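Local atomic coordinates of probable 2-oxoacid ferredoxin oxidoreductase, alpha chain (Thermoplasma acidophilum, PDB entry 3JU3), a protein that probably forms part of an enzyme that oxidatively decarboxylates 2-oxoacids such as 2-oxoglutarate to acyl-CoA, passing the electrons to ferredoxin. Residues 29-32 with 33-37; 77-80 with 81-85. All coordinates share one frame; numbering follows the deposited sequence. Where two conformers were deposited one is given.

Interaction 1: 29-32 with 33-37; sequences LDVI and EDLKE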
ATOM      1  N   LEU A  29      19.604  -4.397  -2.172  1.00 20.39           N
ATOM      2  CA  LEU A  29      20.913  -4.685  -1.619  1.00 21.17           C
ATOM      3  C   LEU A  29      21.292  -6.163  -1.763  1.00 21.81           C
ATOM      4  O   LEU A  29      22.461  -6.486  -2.051  1.00 22.17           O
ATOM      5  CB  LEU A  29      21.040  -4.188  -0.179  1.00 20.65           C
ATOM      6  CG  LEU A  29      21.178  -2.679   0.051  1.00 21.97           C
ATOM      7  CD1 LEU A  29      21.184  -2.396   1.548  1.00 20.39           C
ATOM      8  CD2 LEU A  29      22.462  -2.075  -0.602  1.00 21.95           C
ATOM      9  N   ASP A  30      20.314  -7.048  -1.590  1.00 21.77           N
ATOM     10  CA  ASP A  30      20.499  -8.459  -1.922  1.00 21.63           C
ATOM     11  C   ASP A  30      20.712  -8.736  -3.419  1.00 20.63           C
ATOM     12  O   ASP A  30      21.474  -9.642  -3.758  1.00 19.24           O
ATOM     13  CB  ASP A  30      19.301  -9.292  -1.457  1.00 21.81           C
ATOM     14  CG  ASP A  30      19.134  -9.299   0.045  1.00 25.16           C
ATOM     15  OD1 ASP A  30      20.090  -8.971   0.795  1.00 28.28           O
ATOM     16  OD2 ASP A  30      18.015  -9.632   0.477  1.00 26.89           O
ATOM     17  N   VAL A  31      20.019  -8.008  -4.304  1.00 19.69           N
ATOM     18  CA  VAL A  31      20.206  -8.205  -5.741  1.00 20.63           C
ATOM     19  C   VAL A  31      21.629  -7.809  -6.130  1.00 21.35           C
ATOM     20  O   VAL A  31      22.255  -8.458  -7.009  1.00 21.56           O
ATOM     21  CB  VAL A  31      19.181  -7.431  -6.589  1.00 20.56           C
ATOM     22  CG1 VAL A  31      19.484  -7.588  -8.102  1.00 19.90           C
ATOM     23  CG2 VAL A  31      17.808  -7.948  -6.314  1.00 20.16           C
ATOM     24  N   ILE A  32      22.120  -6.750  -5.496  1.00 21.38           N
ATOM     25  CA  ILE A  32      23.533  -6.343  -5.599  1.00 21.84           C
ATOM     26  C   ILE A  32      24.485  -7.511  -5.275  1.00 22.42           C
ATOM     27  O   ILE A  32      25.458  -7.761  -6.032  1.00 22.67           O
ATOM     28  CB  ILE A  32      23.815  -5.052  -4.796  1.00 21.32           C
ATOM     29  CG1 ILE A  32      23.138  -3.877  -5.531  1.00 19.90           C
ATOM     30  CG2 ILE A  32      25.351  -4.795  -4.603  1.00 20.41           C
ATOM     31  CD1 ILE A  32      23.090  -2.613  -4.805  1.00 22.05           C
ATOM     32  N   GLU A  33      24.224  -8.232  -4.184  0.50 22.55           N
ATOM     33  CA  GLU A  33      25.121  -9.326  -3.789  0.50 22.25           C
ATOM     34  C   GLU A  33      25.055 -10.490  -4.772  0.50 22.67           C
ATOM     35  O   GLU A  33      26.089 -11.032  -5.145  0.50 21.60           O
ATOM     36  CB  GLU A  33      24.882  -9.801  -2.349  0.50 22.52           C
ATOM     37  CG  GLU A  33      25.220  -8.772  -1.263  0.50 21.31           C
ATOM     38  CD  GLU A  33      26.599  -8.111  -1.437  0.50 21.43           C
ATOM     39  OE1 GLU A  33      27.616  -8.692  -0.988  0.50 23.15           O
ATOM     40  OE2 GLU A  33      26.664  -6.998  -2.004  0.50 17.42           O
ATOM     41  N   ASP A  34      23.840 -10.848  -5.200  1.00 23.12           N
ATOM     42  CA  ASP A  34      23.641 -11.860  -6.247  1.00 23.80           C
ATOM     43  C   ASP A  34      24.354 -11.515  -7.576  1.00 23.52           C
ATOM     44  O   ASP A  34      24.944 -12.389  -8.226  1.00 23.57           O
ATOM     45  CB  ASP A  34      22.147 -12.068  -6.494  1.00 23.68           C
ATOM     46  CG  ASP A  34      21.413 -12.495  -5.255  1.00 26.14           C
ATOM     47  OD1 ASP A  34      21.964 -13.276  -4.453  1.00 27.70           O
ATOM     48  OD2 ASP A  34      20.260 -12.061  -5.079  1.00 30.98           O
ATOM     49  N   LEU A  35      24.296 -10.250  -7.982  1.00 22.51           N
ATOM     50  CA  LEU A  35      24.981  -9.806  -9.209  1.00 21.36           C
ATOM     51  C   LEU A  35      26.512 -10.033  -9.178  1.00 21.39           C
ATOM     52  O   LEU A  35      27.108 -10.434 -10.176  1.00 20.26           O
ATOM     53  CB  LEU A  35      24.614  -8.335  -9.526  1.00 19.80           C
ATOM     54  CG  LEU A  35      23.212  -8.102 -10.112  1.00 19.19           C
ATOM     55  CD1 LEU A  35      22.896  -6.593 -10.039  1.00 15.65           C
ATOM     56  CD2 LEU A  35      23.086  -8.629 -11.561  1.00 18.44           C
ATOM     57  N   LYS A  36      27.138  -9.770  -8.029  1.00 22.11           N
ATOM     58  CA  LYS A  36      28.573  -9.978  -7.852  1.00 23.03           C
ATOM     59  C   LYS A  36      28.959 -11.405  -8.246  1.00 23.47           C
ATOM     60  O   LYS A  36      30.026 -11.635  -8.830  1.00 21.97           O
ATOM     61  CB  LYS A  36      28.948  -9.730  -6.380  1.00 23.80           C
ATOM     62  CG  LYS A  36      29.177  -8.300  -6.045  1.00 24.09           C
ATOM     63  CD  LYS A  36      29.318  -8.109  -4.555  1.00 28.82           C
ATOM     64  CE  LYS A  36      29.083  -6.640  -4.182  1.00 31.30           C
ATOM     65  NZ  LYS A  36      29.325  -6.429  -2.719  1.00 34.55           N
ATOM     66  N   GLU A  37      28.066 -12.350  -7.937  1.00 24.02           N
ATOM     67  CA  GLU A  37      28.299 -13.771  -8.199  1.00 24.83           C
ATOM     68  C   GLU A  37      28.466 -14.048  -9.683  1.00 24.39           C
ATOM     69  O   GLU A  37      29.138 -14.990 -10.046  1.00 24.27           O
ATOM     70  CB  GLU A  37      27.183 -14.639  -7.604  1.00 25.07           C
ATOM     71  CG  GLU A  37      27.278 -14.719  -6.088  1.00 28.12           C
ATOM     72  CD  GLU A  37      26.213 -15.594  -5.418  1.00 33.00           C
ATOM     73  OE1 GLU A  37      25.613 -16.494  -6.063  1.00 34.90           O
ATOM     74  OE2 GLU A  37      26.014 -15.403  -4.205  1.00 33.48           O
TER
HETATM   75  O   HOH W   1      24.709  -5.460  -1.274  1.00 21.18           O
HETATM   76  O   HOH W   2      21.701 -12.093  -2.081  1.00 35.36           O
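E33 lies one helical turn beyond L29 on helix 25-37, the crossover helix of a beta-alpha-beta unit with strands 16-21 and 42-47, and its side chain, described here in one of its two deposited conformers, folds back over that turn. E33 CB sits 3.7 Å from D30 O, and E33 CG is as near L29 O. In this conformer a bend at chi2 (-48°) then brings the carboxylate round beside I32, where OE2 approaches the methyl CG2 of I32. The same E33 OE2 takes two polar partners: through its syn lone pair it accepts the K36 NZ salt bridge at 2.8 Å, and a water donates to it that also donates to L29 O. OE1 receives a weaker bond from K36 NZ, so the ammonium lies close to both oxygens. The extended K36 chain reaches there past I32, its CE 4.2 Å from I32 CG2.

Successive i to i+4 bonds run beneath, the straightest from D34 N to D30 O (173°). On the inner face V31 CG1 meets L35 CD1 at 4.0 Å; F18 of strand 16-21 touches both residues, and helix 105-117 covers the same side through I108 and L109. D30 O is also near D34 OD2, two acceptors side by side, while a second water bridges the pair by donating to D30 O and, at 2.7 Å, to D34 OD1.

Interaction 2: 77-80 with 81-85; sequences AQAA and QMIKL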
ATOM      1  N   ALA A  77       5.672   5.596  -4.971  1.00 26.54           N
ATOM      2  CA  ALA A  77       6.270   6.409  -6.046  1.00 25.96           C
ATOM      3  C   ALA A  77       7.491   5.715  -6.661  1.00 25.59           C
ATOM      4  O   ALA A  77       8.152   4.842  -6.010  1.00 25.31           O
ATOM      5  CB  ALA A  77       6.685   7.774  -5.544  1.00 26.99           C
ATOM      6  N   GLN A  78       7.714   6.107  -7.909  1.00 22.06           N
ATOM      7  CA  GLN A  78       8.931   5.930  -8.651  1.00 19.88           C
ATOM      8  C   GLN A  78       9.717   7.198  -8.345  1.00 18.89           C
ATOM      9  O   GLN A  78       9.212   8.297  -8.593  1.00 18.79           O
ATOM     10  CB  GLN A  78       8.580   5.877 -10.162  1.00 20.03           C
ATOM     11  CG  GLN A  78       7.720   4.672 -10.556  1.00 18.82           C
ATOM     12  CD  GLN A  78       7.072   4.761 -11.947  1.00 21.63           C
ATOM     13  OE1 GLN A  78       7.665   5.254 -12.910  1.00 20.78           O
ATOM     14  NE2 GLN A  78       5.851   4.255 -12.050  1.00 21.36           N
ATOM     15  N   ALA A  79      10.925   7.072  -7.785  1.00 16.75           N
ATOM     16  CA  ALA A  79      11.771   8.242  -7.571  1.00 15.33           C
ATOM     17  C   ALA A  79      12.114   8.996  -8.863  1.00 15.33           C
ATOM     18  O   ALA A  79      12.618  10.111  -8.779  1.00 14.14           O
ATOM     19  CB  ALA A  79      13.039   7.899  -6.806  1.00 14.81           C
ATOM     20  N   ALA A  80      11.831   8.404 -10.045  1.00 15.01           N
ATOM     21  CA  ALA A  80      12.204   9.021 -11.314  1.00 14.71           C
ATOM     22  C   ALA A  80      11.510  10.354 -11.512  1.00 14.09           C
ATOM     23  O   ALA A  80      12.084  11.280 -12.093  1.00 14.24           O
ATOM     24  CB  ALA A  80      11.894   8.087 -12.535  1.00 15.48           C
ATOM     25  N   GLN A  81      10.253  10.442 -11.089  1.00 13.70           N
ATOM     26  CA  GLN A  81       9.499  11.657 -11.322  1.00 13.80           C
ATOM     27  C   GLN A  81      10.164  12.838 -10.619  1.00 12.34           C
ATOM     28  O   GLN A  81      10.431  13.884 -11.241  1.00 12.69           O
ATOM     29  CB  GLN A  81       8.034  11.511 -10.913  1.00 14.65           C
ATOM     30  CG  GLN A  81       7.092  11.336 -12.106  1.00 19.35           C
ATOM     31  CD  GLN A  81       5.676  10.981 -11.669  1.00 24.65           C
ATOM     32  OE1 GLN A  81       5.452   9.908 -11.102  1.00 27.16           O
ATOM     33  NE2 GLN A  81       4.717  11.874 -11.937  1.00 26.04           N
HETATM   34  N   MSE A  82      10.462  12.676  -9.352  1.00  9.93           N
HETATM   35  CA  MSE A  82      10.999  13.814  -8.613  1.00  9.95           C
HETATM   36  C   MSE A  82      12.460  14.105  -8.989  1.00  8.43           C
HETATM   37  O   MSE A  82      12.881  15.242  -8.931  1.00  9.03           O
HETATM   38  CB  MSE A  82      10.769  13.646  -7.107  1.00 11.05           C
HETATM   39  CG  MSE A  82      11.918  13.098  -6.348  1.00 14.40           C
HETATM   40 SE   MSE A  82      11.440  12.750  -4.491  0.75 20.38          SE
HETATM   41  CE  MSE A  82      11.641  10.822  -4.559  1.00 17.39           C
ATOM     42  N   ILE A  83      13.209  13.078  -9.389  1.00  6.99           N
ATOM     43  CA  ILE A  83      14.594  13.220  -9.841  1.00  6.84           C
ATOM     44  C   ILE A  83      14.622  14.053 -11.117  1.00  7.96           C
ATOM     45  O   ILE A  83      15.471  14.940 -11.261  1.00  9.18           O
ATOM     46  CB  ILE A  83      15.258  11.853 -10.071  1.00  6.26           C
ATOM     47  CG1 ILE A  83      15.458  11.140  -8.726  1.00  7.88           C
ATOM     48  CG2 ILE A  83      16.625  11.974 -10.831  1.00  6.25           C
ATOM     49  CD1 ILE A  83      15.982   9.705  -8.840  1.00  6.73           C
ATOM     50  N   LYS A  84      13.714  13.750 -12.037  1.00  7.34           N
ATOM     51  CA  LYS A  84      13.571  14.514 -13.256  1.00  9.54           C
ATOM     52  C   LYS A  84      13.211  15.964 -12.968  1.00  9.37           C
ATOM     53  O   LYS A  84      13.760  16.866 -13.607  1.00  9.47           O
ATOM     54  CB  LYS A  84      12.518  13.897 -14.198  1.00  8.71           C
ATOM     55  CG  LYS A  84      12.412  14.663 -15.516  1.00 11.64           C
ATOM     56  CD  LYS A  84      11.684  13.864 -16.577  1.00 16.44           C
ATOM     57  CE  LYS A  84      10.191  14.135 -16.575  1.00 16.94           C
ATOM     58  NZ  LYS A  84       9.510  13.294 -17.597  1.00 17.60           N
ATOM     59  N   LEU A  85      12.286  16.161 -12.022  1.00 10.47           N
ATOM     60  CA  LEU A  85      11.797  17.487 -11.660  1.00 10.28           C
ATOM     61  C   LEU A  85      12.986  18.315 -11.208  1.00 10.72           C
ATOM     62  O   LEU A  85      13.207  19.415 -11.714  1.00  9.66           O
ATOM     63  CB  LEU A  85      10.771  17.411 -10.517  1.00 11.00           C
ATOM     64  CG  LEU A  85      10.401  18.766  -9.893  1.00 10.12           C
ATOM     65  CD1 LEU A  85       9.585  19.583 -10.901  1.00 10.57           C
ATOM     66  CD2 LEU A  85       9.650  18.641  -8.550  1.00  9.30           C
TER
HETATM   67  O   HOH W   3       5.885   8.207  -9.091  1.00 14.27           O
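A79 and I83 face one another across the first turn of helix 79-87, which follows directly on strand 68-77 in this piece of the core domain II of the alpha chain. The backbone bonds mark the start of the helix. Q81 N makes a long, weak bond to Q78 O, whereas I83 N reaches A79 O at 3.1 Å and K84 N reaches A80 O at 3.0 Å.

Apolar contacts gather on A79. Its CB is touched by the selenomethionine methyl M82 CE at 3.9 Å and by I83 CD1 at 4.0 Å. The I83 branch gets there because CG1 stands beside the backbone N (chi1 -69°), which also presses I83 CG1 to 3.0 Å from A79 O. M82 arrives by a bend at chi3 (115°) that turns CE back towards the preceding turn. L47 and residues of strand 16-21 pack on A79 and I83 from within the chain; F50 and L62 of a second subunit pack on M82 and I83 respectively, and A77 pairs with a strand of that subunit in an antiparallel ladder.

A water links the backbone N of Q78 to the side chain of Q81 near the start of the helix. It accepts from Q78 N at 3.0 Å and donates to the amide oxygen of Q81, with Q81 OE1 2.7 Å from the water.

Interaction 1 comes first along the chain, within helix 25-37, and interaction 2 follows at the start of helix 79-87; both belong to the pyruvate:ferredoxin oxidoreductase core domain II region. Their centres are 24 Å apart, on opposite sides of the chain's centre, and their nearest atoms are about 15 Å apart. Strands 16-21 and 42-47 link them indirectly, since side chains from both helices pack on each strand. Their surroundings differ: one face of 29-37 packs on helix 105-117, and the segment meets no other subunit of the assembly. Interaction 1 thus packs within its own chain, while interaction 2 packs both on its own strands and on a neighbouring copy of the fragment.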